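PDB 5L2P: arylesterase, which hydrolyses aromatic esters, p-nitrophenyl esters of fatty acids and organophosphates such as paraoxon, with a broad substrate range. Local coordinates for residues Ala96-Leu101 with Val109-Tyr114; Asn131-Ala136 with Ile150-Ile155; Ala164-Ala169 with Asn239-Ile244; Ala178-Val183 with Ala299-Ile304; Ser230-Glu235 with Gly257-Tyr262. All coordinates share one frame; numbering follows the deposited sequence.

Contact 1. Residues Ala96-Leu101 with Val109-Tyr114; sequences AISRIL and VISVDY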
# COMPACT_ATOMS: atom_id res chain seq x y z
N ALA A 96 15.22 -21.96 -21.38
CA ALA A 96 16.32 -21.12 -20.86
C ALA A 96 16.30 -21.03 -19.33
O ALA A 96 17.37 -20.99 -18.70
CB ALA A 96 16.28 -19.71 -21.47
N ILE A 97 15.09 -21.01 -18.75
CA ILE A 97 14.95 -21.03 -17.30
C ILE A 97 15.43 -22.35 -16.72
O ILE A 97 16.15 -22.36 -15.70
CB ILE A 97 13.53 -20.76 -16.82
CG1 ILE A 97 13.04 -19.39 -17.36
CG2 ILE A 97 13.48 -20.74 -15.30
CD1 ILE A 97 13.95 -18.20 -17.10
N SER A 98 15.04 -23.46 -17.36
CA SER A 98 15.41 -24.79 -16.88
C SER A 98 16.90 -24.98 -16.85
O SER A 98 17.42 -25.61 -15.94
CB SER A 98 14.78 -25.87 -17.74
OG SER A 98 13.37 -25.69 -17.88
N ARG A 99 17.58 -24.45 -17.87
CA ARG A 99 19.04 -24.56 -17.99
C ARG A 99 19.75 -23.79 -16.88
O ARG A 99 20.66 -24.31 -16.25
CB ARG A 99 19.54 -24.01 -19.34
CG ARG A 99 19.18 -24.88 -20.50
CD ARG A 99 19.11 -24.10 -21.82
NE ARG A 99 19.06 -25.01 -22.94
CZ ARG A 99 20.12 -25.67 -23.40
NH1 ARG A 99 21.30 -25.49 -22.88
NH2 ARG A 99 20.00 -26.49 -24.43
N ILE A 100 19.37 -22.53 -16.68
CA ILE A 100 19.94 -21.72 -15.60
C ILE A 100 19.63 -22.35 -14.24
O ILE A 100 20.48 -22.36 -13.34
CB ILE A 100 19.42 -20.29 -15.62
CG1 ILE A 100 19.86 -19.58 -16.90
CG2 ILE A 100 19.95 -19.50 -14.43
CD1 ILE A 100 19.04 -18.33 -17.20
N LEU A 101 18.43 -22.90 -14.09
CA LEU A 101 18.01 -23.46 -12.81
C LEU A 101 18.82 -24.70 -12.45
O LEU A 101 19.28 -24.85 -11.30
CB LEU A 101 16.51 -23.78 -12.81
CG LEU A 101 15.91 -24.30 -11.48
CD1 LEU A 101 15.99 -23.29 -10.34
CD2 LEU A 101 14.49 -24.70 -11.76
N VAL A 109 17.04 -31.44 -13.58
CA VAL A 109 15.78 -30.72 -13.72
C VAL A 109 14.94 -31.42 -14.79
O VAL A 109 15.47 -31.80 -15.85
CB VAL A 109 16.03 -29.27 -14.12
CG1 VAL A 109 14.73 -28.57 -14.48
CG2 VAL A 109 16.77 -28.53 -13.01
N ILE A 110 13.66 -31.62 -14.51
CA ILE A 110 12.75 -32.24 -15.47
C ILE A 110 11.59 -31.30 -15.77
O ILE A 110 10.78 -30.96 -14.88
CB ILE A 110 12.19 -33.58 -14.95
CG1 ILE A 110 13.33 -34.56 -14.73
CG2 ILE A 110 11.13 -34.14 -15.90
CD1 ILE A 110 12.89 -35.90 -14.15
N SER A 111 11.51 -30.87 -17.03
CA SER A 111 10.47 -29.95 -17.46
C SER A 111 9.33 -30.78 -18.06
O SER A 111 9.58 -31.74 -18.81
CB SER A 111 11.05 -29.01 -18.50
OG SER A 111 10.14 -28.01 -18.87
N VAL A 112 8.08 -30.43 -17.75
CA VAL A 112 6.92 -31.20 -18.19
C VAL A 112 6.05 -30.44 -19.21
O VAL A 112 5.72 -29.26 -19.01
CB VAL A 112 6.05 -31.60 -16.99
CG1 VAL A 112 4.96 -32.59 -17.42
CG2 VAL A 112 6.90 -32.19 -15.88
N ASP A 113 5.70 -31.11 -20.31
CA ASP A 113 4.69 -30.59 -21.27
C ASP A 113 3.29 -31.07 -20.95
O ASP A 113 2.75 -31.89 -21.67
CB ASP A 113 5.05 -31.00 -22.71
CG ASP A 113 5.65 -29.90 -23.50
OD1 ASP A 113 5.57 -28.72 -23.09
OD2 ASP A 113 6.20 -30.25 -24.55
N TYR A 114 2.71 -30.55 -19.88
CA TYR A 114 1.35 -30.93 -19.47
C TYR A 114 0.36 -30.46 -20.51
O TYR A 114 0.59 -29.50 -21.24
CB TYR A 114 1.00 -30.35 -18.07
CG TYR A 114 1.15 -28.85 -17.97
CD1 TYR A 114 0.11 -28.00 -18.34
CD2 TYR A 114 2.34 -28.27 -17.53
CE1 TYR A 114 0.25 -26.63 -18.28
CE2 TYR A 114 2.49 -26.89 -17.45
CZ TYR A 114 1.45 -26.08 -17.82
OH TYR A 114 1.56 -24.72 -17.74
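V109, near the start of strand 108-112, faces S98 of the helix and directs its CB toward it. CG1 lies anti to the backbone N (chi1 171°) and meets S98 CB at 4.2 Å, while CG2 sits beside the N and reaches the backbone of the helix, 4.2 Å from S98 O. The same CG2 also comes to the carbonyl carbon of L101. I110 turns to the other face of the sheet, onto I66 of strand 61-68. S111 faces the helix again, and its OG stands 4.1 Å from S98 OG, too far for a hydrogen bond. The serine of the helix is instead engaged by H80 ND1 and by E94 O one turn back. V112 packs on A132 of helix 124-138. Helix and strand run nearly antiparallel, at 164° with their axes 9.0 Å apart at closest approach, as expected for the return leg of the beta-alpha-beta unit formed by strand 77-81, helix 95-105 and strand 108-112. With no hydrogen bond between the segments, the helix rests on the strand by van der Waals packing, and the buried S98 hydroxyl spends its bonding on H80 and on its own helix.

Contact 2. Residues Asn131-Ala136 with Ile150-Ile155; sequences NAIVWA and IATFGI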
# COMPACT_ATOMS: atom_id res chain seq x y z
N ASN A 131 1.27 -36.72 -11.94
CA ASN A 131 1.75 -38.01 -12.50
C ASN A 131 3.20 -37.98 -12.94
O ASN A 131 3.90 -38.98 -12.80
CB ASN A 131 0.87 -38.52 -13.66
CG ASN A 131 -0.52 -38.94 -13.19
OD1 ASN A 131 -0.73 -39.31 -12.02
ND2 ASN A 131 -1.50 -38.85 -14.09
N ALA A 132 3.66 -36.85 -13.46
CA ALA A 132 5.09 -36.69 -13.78
C ALA A 132 5.99 -36.72 -12.51
O ALA A 132 7.08 -37.26 -12.55
CB ALA A 132 5.30 -35.42 -14.57
N ILE A 133 5.51 -36.18 -11.39
CA ILE A 133 6.25 -36.27 -10.11
C ILE A 133 6.30 -37.71 -9.60
O ILE A 133 7.35 -38.18 -9.17
CB ILE A 133 5.61 -35.39 -9.00
CG1 ILE A 133 5.65 -33.92 -9.37
CG2 ILE A 133 6.27 -35.60 -7.62
CD1 ILE A 133 4.80 -33.09 -8.44
N VAL A 134 5.16 -38.39 -9.66
CA VAL A 134 5.09 -39.80 -9.28
C VAL A 134 6.01 -40.65 -10.17
O VAL A 134 6.72 -41.50 -9.67
CB VAL A 134 3.64 -40.32 -9.38
CG1 VAL A 134 3.57 -41.83 -9.21
CG2 VAL A 134 2.77 -39.61 -8.38
N TRP A 135 6.03 -40.38 -11.47
CA TRP A 135 6.96 -41.07 -12.41
C TRP A 135 8.41 -40.86 -12.02
O TRP A 135 9.17 -41.80 -11.99
CB TRP A 135 6.72 -40.61 -13.86
CG TRP A 135 7.64 -41.20 -14.83
CD1 TRP A 135 7.45 -42.34 -15.51
CD2 TRP A 135 8.93 -40.70 -15.22
NE1 TRP A 135 8.54 -42.60 -16.30
CE2 TRP A 135 9.45 -41.61 -16.15
CE3 TRP A 135 9.69 -39.59 -14.87
CZ2 TRP A 135 10.70 -41.45 -16.75
CZ3 TRP A 135 10.97 -39.45 -15.43
CH2 TRP A 135 11.45 -40.37 -16.38
N ALA A 136 8.79 -39.63 -11.73
CA ALA A 136 10.17 -39.31 -11.32
C ALA A 136 10.58 -40.04 -10.05
O ALA A 136 11.72 -40.52 -9.92
CB ALA A 136 10.32 -37.81 -11.12
N ILE A 150 13.02 -34.24 -3.81
CA ILE A 150 12.25 -33.80 -4.97
C ILE A 150 11.57 -32.45 -4.69
O ILE A 150 10.74 -32.35 -3.78
CB ILE A 150 11.21 -34.85 -5.37
CG1 ILE A 150 11.91 -36.20 -5.61
CG2 ILE A 150 10.44 -34.39 -6.61
CD1 ILE A 150 10.97 -37.35 -6.00
N ALA A 151 11.89 -31.43 -5.49
CA ALA A 151 11.25 -30.12 -5.36
C ALA A 151 10.45 -29.78 -6.62
O ALA A 151 10.72 -30.32 -7.70
CB ALA A 151 12.30 -29.06 -5.15
N THR A 152 9.47 -28.87 -6.48
CA THR A 152 8.73 -28.37 -7.59
C THR A 152 8.95 -26.88 -7.83
O THR A 152 9.18 -26.11 -6.90
CB THR A 152 7.24 -28.65 -7.43
OG1 THR A 152 6.77 -28.12 -6.19
CG2 THR A 152 6.94 -30.16 -7.53
N PHE A 153 8.89 -26.46 -9.10
CA PHE A 153 9.15 -25.09 -9.50
C PHE A 153 8.23 -24.72 -10.66
O PHE A 153 7.92 -25.56 -11.51
CB PHE A 153 10.61 -24.97 -9.88
CG PHE A 153 10.99 -23.65 -10.48
CD1 PHE A 153 10.87 -23.46 -11.86
CD2 PHE A 153 11.50 -22.63 -9.69
CE1 PHE A 153 11.22 -22.25 -12.45
CE2 PHE A 153 11.85 -21.40 -10.27
CZ PHE A 153 11.72 -21.23 -11.66
N GLY A 154 7.76 -23.49 -10.71
CA GLY A 154 6.80 -23.09 -11.70
C GLY A 154 6.53 -21.62 -11.70
O GLY A 154 6.57 -20.99 -10.66
N ILE A 155 6.26 -21.07 -12.90
CA ILE A 155 6.03 -19.64 -13.11
C ILE A 155 4.60 -19.39 -13.57
O ILE A 155 4.13 -20.01 -14.48
CB ILE A 155 7.04 -19.05 -14.11
CG1 ILE A 155 8.47 -19.23 -13.56
CG2 ILE A 155 6.75 -17.59 -14.45
CD1 ILE A 155 9.58 -19.04 -14.58
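The apolar contact rests on I133, which reaches from helix 124-138 to two residues on the same face of strand 150-155. Its longer branch does most of the touching: CG1 is anti to the carbonyl carbon (chi1 -63°) and the extended chain brings CD1 to 3.7 Å from T152 CG2, the two side chains crossing at about a right angle. The shorter branch, CG2, comes to 4.5 Å from CG2 of I150, a looser meeting of methyls. T152 offers its methyl rather than its hydroxyl to I133, because OG1 stands between the backbone N and the carbonyl carbon (chi1 55°) and CG2 takes the place beside the N. Polar interactions do not cross between the segments. The helix keeps its backbone bonds within itself, as in W135 N to N131 O at 2.9 Å, and the strand pairs with L77 and M79 on one side and with A178 and V180 on the other. Helix 124-138, also packed on L77 and M79, spans strand 77-81 on its way to strand 150-155, a crossover of the alpha/beta hydrolase fold; the strand runs through G154 to S156, the probable nucleophile, in a turn consistent with a nucleophile elbow.

Contact 3. Residues Ala164-Ala169 with Asn239-Ile244; sequences ATSLLA and NLPQAI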
# COMPACT_ATOMS: atom_id res chain seq x y z
N ALA A 164 -1.06 -26.44 -6.48
CA ALA A 164 -2.09 -27.49 -6.62
C ALA A 164 -1.50 -28.89 -6.39
O ALA A 164 -2.10 -29.72 -5.73
CB ALA A 164 -2.75 -27.41 -7.99
N THR A 165 -0.34 -29.13 -6.96
CA THR A 165 0.42 -30.35 -6.80
C THR A 165 0.77 -30.67 -5.37
O THR A 165 0.86 -31.83 -5.00
CB THR A 165 1.77 -30.15 -7.52
OG1 THR A 165 1.54 -30.19 -8.94
CG2 THR A 165 2.81 -31.16 -7.14
N SER A 166 1.10 -29.63 -4.62
CA SER A 166 1.48 -29.80 -3.21
C SER A 166 0.31 -30.31 -2.39
O SER A 166 0.50 -31.08 -1.46
CB SER A 166 1.94 -28.47 -2.63
OG SER A 166 3.18 -28.07 -3.18
N LEU A 167 -0.90 -29.89 -2.74
CA LEU A 167 -2.10 -30.38 -2.08
C LEU A 167 -2.40 -31.84 -2.40
O LEU A 167 -2.80 -32.60 -1.50
CB LEU A 167 -3.31 -29.55 -2.49
CG LEU A 167 -3.30 -28.06 -2.11
CD1 LEU A 167 -4.52 -27.34 -2.69
CD2 LEU A 167 -3.27 -27.98 -0.60
N LEU A 168 -2.21 -32.23 -3.67
CA LEU A 168 -2.32 -33.62 -4.07
C LEU A 168 -1.22 -34.45 -3.42
O LEU A 168 -1.45 -35.61 -3.06
CB LEU A 168 -2.20 -33.77 -5.58
CG LEU A 168 -3.40 -33.35 -6.40
CD1 LEU A 168 -3.12 -33.56 -7.87
CD2 LEU A 168 -4.61 -34.17 -6.02
N ALA A 169 -0.04 -33.88 -3.30
CA ALA A 169 1.10 -34.60 -2.72
C ALA A 169 0.80 -34.93 -1.27
O ALA A 169 1.09 -36.03 -0.81
CB ALA A 169 2.37 -33.77 -2.81
N ASN A 239 1.37 -28.76 6.72
CA ASN A 239 2.01 -29.99 6.26
C ASN A 239 2.27 -29.99 4.76
O ASN A 239 2.17 -31.00 4.09
CB ASN A 239 1.19 -31.21 6.66
CG ASN A 239 1.16 -31.44 8.15
OD1 ASN A 239 2.14 -31.18 8.86
ND2 ASN A 239 0.04 -31.98 8.64
N LEU A 240 2.57 -28.82 4.24
CA LEU A 240 2.95 -28.65 2.88
C LEU A 240 4.44 -28.41 2.87
O LEU A 240 5.02 -28.07 3.90
CB LEU A 240 2.19 -27.48 2.25
CG LEU A 240 0.71 -27.72 1.99
CD1 LEU A 240 0.11 -26.46 1.40
CD2 LEU A 240 0.48 -28.87 1.03
N PRO A 241 5.07 -28.57 1.69
CA PRO A 241 6.51 -28.44 1.65
C PRO A 241 6.99 -27.02 1.94
O PRO A 241 6.30 -26.05 1.65
CB PRO A 241 6.88 -28.91 0.22
CG PRO A 241 5.64 -29.03 -0.53
CD PRO A 241 4.50 -29.06 0.42
N GLN A 242 8.17 -26.93 2.50
CA GLN A 242 8.87 -25.67 2.62
C GLN A 242 8.79 -24.86 1.30
O GLN A 242 9.11 -25.40 0.19
CB GLN A 242 10.33 -26.02 2.98
CG GLN A 242 11.27 -24.85 3.13
CD GLN A 242 12.68 -25.31 3.50
OE1 GLN A 242 12.99 -26.51 3.45
NE2 GLN A 242 13.54 -24.35 3.88
N ALA A 243 8.41 -23.59 1.40
CA ALA A 243 8.11 -22.78 0.22
C ALA A 243 9.02 -21.59 -0.03
O ALA A 243 9.43 -20.91 0.89
CB ALA A 243 6.67 -22.30 0.30
N ILE A 244 9.30 -21.33 -1.29
CA ILE A 244 9.89 -20.07 -1.72
C ILE A 244 8.91 -19.42 -2.69
O ILE A 244 8.84 -19.82 -3.83
CB ILE A 244 11.25 -20.30 -2.40
CG1 ILE A 244 12.21 -20.97 -1.42
CG2 ILE A 244 11.84 -18.99 -2.90
CD1 ILE A 244 13.48 -21.52 -2.02
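S166 and L240 mark the closest backbone approach, with CA atoms 6.4 Å apart, where the helix 164-169 passes the loop that leads into strand 242-248. L240 supplies the main touch. Its CG is anti to the carbonyl carbon (chi1 -72°); CD1 continues the extended chain, and the other branch, CD2, lies against the helix backbone, 3.3 Å from S166 O and 4.0 Å from S166 CB. The same methyl meets CD2 of L167 at 4.2 Å, the two leucines crossing obliquely, although the CB of L167 is directed away from the loop. P241 then covers the serine side chain with CG and CD, CG lying 3.7 Å from S166 OG and CD near both OG and CB. This hydroxyl sits beside the backbone N (chi1 -70°), from where it bonds to V162 O one turn back; Q179 OE1 is a second, weak partner. P241 uses its carbonyl O for Q179 NE2, and L240 also packs on Y260 and L264 of helix 254-266. In the alpha/beta hydrolase fold seen here, helix 157-171 follows S156, the probable nucleophile, and packs on the sheet; the contact joins it to the entry of strand 242-248, which leads on to D251, probably the triad acid.

Contact 4. Residues Ala178-Val183 with Ala299-Ile304; sequences AQVPVV and ALLKDI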
# COMPACT_ATOMS: atom_id res chain seq x y z
N ALA A 178 10.53 -29.37 -1.23
CA ALA A 178 10.31 -27.93 -1.41
C ALA A 178 9.36 -27.61 -2.56
O ALA A 178 9.09 -28.43 -3.41
CB ALA A 178 11.63 -27.25 -1.67
N GLN A 179 8.81 -26.39 -2.53
CA GLN A 179 7.97 -25.88 -3.60
C GLN A 179 8.34 -24.43 -3.89
O GLN A 179 8.54 -23.62 -2.96
CB GLN A 179 6.48 -25.96 -3.21
CG GLN A 179 6.14 -25.22 -1.92
CD GLN A 179 4.64 -25.15 -1.71
OE1 GLN A 179 3.87 -24.94 -2.68
NE2 GLN A 179 4.19 -25.35 -0.45
N VAL A 180 8.42 -24.09 -5.17
CA VAL A 180 8.82 -22.77 -5.58
C VAL A 180 7.85 -22.19 -6.60
O VAL A 180 8.14 -22.18 -7.79
CB VAL A 180 10.25 -22.77 -6.14
CG1 VAL A 180 10.75 -21.35 -6.37
CG2 VAL A 180 11.18 -23.46 -5.14
N PRO A 181 6.70 -21.67 -6.13
CA PRO A 181 5.80 -20.94 -7.01
C PRO A 181 6.29 -19.52 -7.23
O PRO A 181 6.39 -18.73 -6.28
CB PRO A 181 4.46 -20.96 -6.27
CG PRO A 181 4.82 -21.16 -4.84
CD PRO A 181 6.17 -21.77 -4.75
N VAL A 182 6.59 -19.21 -8.48
CA VAL A 182 7.01 -17.88 -8.86
C VAL A 182 5.82 -17.19 -9.54
O VAL A 182 5.17 -17.74 -10.44
CB VAL A 182 8.18 -17.96 -9.82
CG1 VAL A 182 8.60 -16.58 -10.32
CG2 VAL A 182 9.33 -18.68 -9.15
N VAL A 183 5.55 -15.97 -9.12
CA VAL A 183 4.40 -15.21 -9.56
C VAL A 183 3.13 -16.07 -9.82
O VAL A 183 2.45 -15.88 -10.82
CB VAL A 183 4.75 -14.31 -10.76
CG1 VAL A 183 5.82 -13.28 -10.33
CG2 VAL A 183 5.21 -15.14 -11.98
N ALA A 299 20.40 -21.29 -5.65
CA ALA A 299 21.26 -21.27 -4.47
C ALA A 299 20.53 -21.78 -3.20
O ALA A 299 21.12 -22.50 -2.40
CB ALA A 299 21.79 -19.87 -4.23
N LEU A 300 19.27 -21.41 -3.04
CA LEU A 300 18.47 -21.86 -1.92
C LEU A 300 18.09 -23.31 -2.01
O LEU A 300 18.15 -24.02 -1.02
CB LEU A 300 17.20 -21.01 -1.79
CG LEU A 300 17.45 -19.54 -1.40
CD1 LEU A 300 16.13 -18.78 -1.45
CD2 LEU A 300 18.09 -19.45 -0.03
N LEU A 301 17.69 -23.76 -3.20
CA LEU A 301 17.43 -25.20 -3.42
C LEU A 301 18.65 -26.07 -3.22
O LEU A 301 18.59 -27.13 -2.58
CB LEU A 301 16.88 -25.44 -4.81
CG LEU A 301 15.45 -24.92 -5.04
CD1 LEU A 301 15.11 -25.08 -6.50
CD2 LEU A 301 14.42 -25.66 -4.18
N LYS A 302 19.77 -25.61 -3.76
CA LYS A 302 21.06 -26.30 -3.58
C LYS A 302 21.36 -26.45 -2.08
O LYS A 302 21.81 -27.47 -1.63
CB LYS A 302 22.15 -25.49 -4.25
CG LYS A 302 23.54 -26.03 -4.07
CD LYS A 302 24.52 -25.05 -4.69
CE LYS A 302 25.95 -25.38 -4.35
NZ LYS A 302 26.86 -24.39 -5.00
N ASP A 303 21.07 -25.41 -1.33
CA ASP A 303 21.25 -25.43 0.11
C ASP A 303 20.30 -26.37 0.83
O ASP A 303 20.68 -27.00 1.80
CB ASP A 303 21.06 -24.02 0.66
CG ASP A 303 21.71 -23.82 1.92
OD1 ASP A 303 21.14 -24.32 2.89
OD2 ASP A 303 22.79 -23.20 1.92
N ILE A 304 19.07 -26.48 0.37
CA ILE A 304 18.16 -27.49 0.90
C ILE A 304 18.59 -28.91 0.51
O ILE A 304 18.40 -29.83 1.28
CB ILE A 304 16.73 -27.23 0.39
CG1 ILE A 304 16.16 -25.97 1.02
CG2 ILE A 304 15.81 -28.41 0.68
CD1 ILE A 304 14.97 -25.39 0.29
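A178 and L301 form the nearest CA pair of the two segments, 7.9 Å apart, on a strand and a helix that run almost exactly antiparallel (172°) with axes 10.6 Å apart at closest approach. L301 carries the contact through a single methyl. With chi1 at -70°, L301 holds CG beside its backbone N; CD1 continues the extended line and CD2, the other branch, reaches the strand although the CB does not point straight at it. There CD2 meets A178 CB at 4.1 Å and V180 CG2 at 4.0 Å, bridging two residues that lie on the same face of the strand. V180 presents CG2 from beside its backbone N, and the two branched side chains cross at a slant. One helical turn on, I304 brings CD1 to 4.3 Å from A178 CB, so the small alanine receives methyls from two helix residues. No hydrogen bond passes between the segments. Between the two contact residues of the strand, Q179 is turned to the other face, onto V162 of helix 157-171. The helix has polar partners of its own: K302 forms a salt bridge with E106, and D303 one with R291 of the second subunit, whose A299 and M296 also pack against A299 and L300. The C-terminal helix 287-305 thereby covers the face of the central sheet opposite helix 157-171, a layering characteristic of alpha/beta hydrolases, while at the far end of the strand V183 touches D251 and H281, which probably belong to the catalytic triad.

Contact 5. Residues Ser230-Glu235 with Gly257-Tyr262; sequences SPLIAE and GEAYAY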
# COMPACT_ATOMS: atom_id res chain seq x y z
N SER A 230 -7.93 -23.10 -7.09
CA SER A 230 -7.64 -21.97 -6.20
C SER A 230 -7.16 -22.45 -4.88
O SER A 230 -7.94 -22.51 -3.92
CB SER A 230 -8.88 -21.10 -5.99
OG SER A 230 -9.16 -20.32 -7.15
N PRO A 231 -5.87 -22.78 -4.78
CA PRO A 231 -5.34 -23.31 -3.52
C PRO A 231 -5.46 -22.36 -2.31
O PRO A 231 -5.40 -22.82 -1.17
CB PRO A 231 -3.86 -23.59 -3.85
CG PRO A 231 -3.61 -22.91 -5.16
CD PRO A 231 -4.90 -22.85 -5.87
N LEU A 232 -5.62 -21.07 -2.55
CA LEU A 232 -5.77 -20.13 -1.46
C LEU A 232 -7.07 -20.39 -0.66
O LEU A 232 -7.13 -20.08 0.52
CB LEU A 232 -5.73 -18.69 -2.01
CG LEU A 232 -5.45 -17.61 -0.98
CD1 LEU A 232 -4.10 -17.75 -0.30
CD2 LEU A 232 -5.57 -16.25 -1.64
N ILE A 233 -8.08 -20.98 -1.31
CA ILE A 233 -9.36 -21.23 -0.68
C ILE A 233 -9.35 -22.52 0.09
O ILE A 233 -10.35 -22.90 0.70
CB ILE A 233 -10.53 -21.23 -1.71
CG1 ILE A 233 -11.83 -20.84 -0.99
CG2 ILE A 233 -10.69 -22.56 -2.43
CD1 ILE A 233 -13.06 -20.77 -1.88
N ALA A 234 -8.23 -23.22 0.09
CA ALA A 234 -8.12 -24.47 0.85
C ALA A 234 -8.36 -24.23 2.33
O ALA A 234 -7.86 -23.27 2.90
CB ALA A 234 -6.76 -25.09 0.64
N GLU A 235 -9.12 -25.11 2.97
CA GLU A 235 -9.30 -25.05 4.44
C GLU A 235 -8.01 -25.21 5.18
O GLU A 235 -7.73 -24.47 6.09
CB GLU A 235 -10.31 -26.10 4.91
CG GLU A 235 -11.72 -25.81 4.42
CD GLU A 235 -12.79 -26.67 5.11
OE1 GLU A 235 -12.59 -27.08 6.28
OE2 GLU A 235 -13.85 -26.93 4.48
N GLY A 257 -0.36 -13.94 -4.39
CA GLY A 257 0.86 -14.69 -4.10
C GLY A 257 1.40 -14.40 -2.69
O GLY A 257 1.76 -15.30 -1.98
N GLU A 258 1.49 -13.15 -2.31
CA GLU A 258 1.94 -12.78 -0.96
C GLU A 258 0.98 -13.27 0.13
O GLU A 258 1.42 -13.72 1.15
CB GLU A 258 2.19 -11.27 -0.87
CG GLU A 258 3.40 -10.85 -1.73
CD GLU A 258 3.66 -9.35 -1.74
OE1 GLU A 258 2.77 -8.54 -1.37
OE2 GLU A 258 4.77 -8.96 -2.13
N ALA A 259 -0.32 -13.28 -0.17
CA ALA A 259 -1.32 -13.92 0.68
C ALA A 259 -1.13 -15.41 0.89
O ALA A 259 -1.30 -15.91 2.00
CB ALA A 259 -2.69 -13.68 0.09
N TYR A 260 -0.80 -16.13 -0.18
CA TYR A 260 -0.54 -17.57 -0.12
C TYR A 260 0.66 -17.87 0.76
O TYR A 260 0.64 -18.77 1.57
CB TYR A 260 -0.27 -18.11 -1.54
CG TYR A 260 -0.10 -19.62 -1.61
CD1 TYR A 260 -1.17 -20.48 -1.44
CD2 TYR A 260 1.14 -20.20 -1.84
CE1 TYR A 260 -1.02 -21.86 -1.50
CE2 TYR A 260 1.30 -21.58 -1.88
CZ TYR A 260 0.22 -22.40 -1.68
OH TYR A 260 0.34 -23.79 -1.70
N ALA A 261 1.70 -17.06 0.60
CA ALA A 261 2.91 -17.21 1.39
C ALA A 261 2.63 -16.92 2.86
O ALA A 261 3.12 -17.63 3.72
CB ALA A 261 3.98 -16.28 0.87
N TYR A 262 1.83 -15.91 3.17
CA TYR A 262 1.47 -15.69 4.58
C TYR A 262 0.63 -16.83 5.15
O TYR A 262 0.86 -17.25 6.27
CB TYR A 262 0.80 -14.33 4.84
CG TYR A 262 0.41 -14.22 6.31
CD1 TYR A 262 1.37 -14.32 7.33
CD2 TYR A 262 -0.91 -14.05 6.69
CE1 TYR A 262 1.01 -14.26 8.67
CE2 TYR A 262 -1.29 -13.97 8.02
CZ TYR A 262 -0.33 -14.09 9.02
OH TYR A 262 -0.68 -14.02 10.35
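E258 OE2, on the helix whose next two residues, A259 and Y260, receive L232, is gripped by three groups: it takes a salt bridge from R275 NE and hydrogen bonds with T247 OG1 and with N277 ND2 of the second subunit. Its other oxygen, OE1, forms a salt bridge with K193 of the third subunit, so this buried carboxylate would probably stay ionised. Toward the loop the contact is apolar. L232 places CG anti to its backbone N (chi1 -162°), sending CD1 onto the helix backbone, 3.6 Å from Y260 CA, and to 4.0 Å from Y260 CB. The same methyl lies at the edge of the tyrosine ring, near its plane, while CD2 meets A259 CB at 4.2 Å. P231 adds its CB, 4.1 Å from Y260 CE1, approaching the ring obliquely. A short 3-10 turn, closed by I233 N to S230 O at 3.0 Å, sets the proline and the leucine side by side against the helix. P231 also packs on N160, A163 and L167 of helix 157-171, and Y260 on A163, while L232 reaches L190 of the third subunit. The 3-10 turn thus lies against both helix 254-266 and helix 157-171, before the chain enters strand 242-248.

Overall arrangement
Contacts 1 to 4 all build on the one central sheet. Contacts 1 and 4, 14 Å apart between centres, lie on one face, where helices 95-105 and 287-305 pack together; contacts 2 and 3 lie on the other, with contact 5 beside contact 3, and neighbouring centres in this row are 11 Å apart. Contacts 1 and 2 follow one another along the chain, whereas contact 3 alternates with both contact 4 and contact 5. Strand 178-182 ties contacts 2, 3 and 4 by hydrogen bonds to strands 150-155 and 242-248. Contact 5 is nested within the loop closed by contact 4; its centre lies 25 Å from that of contact 1. Together they form the helix-sheet-helix layers that carry the probable catalytic residues.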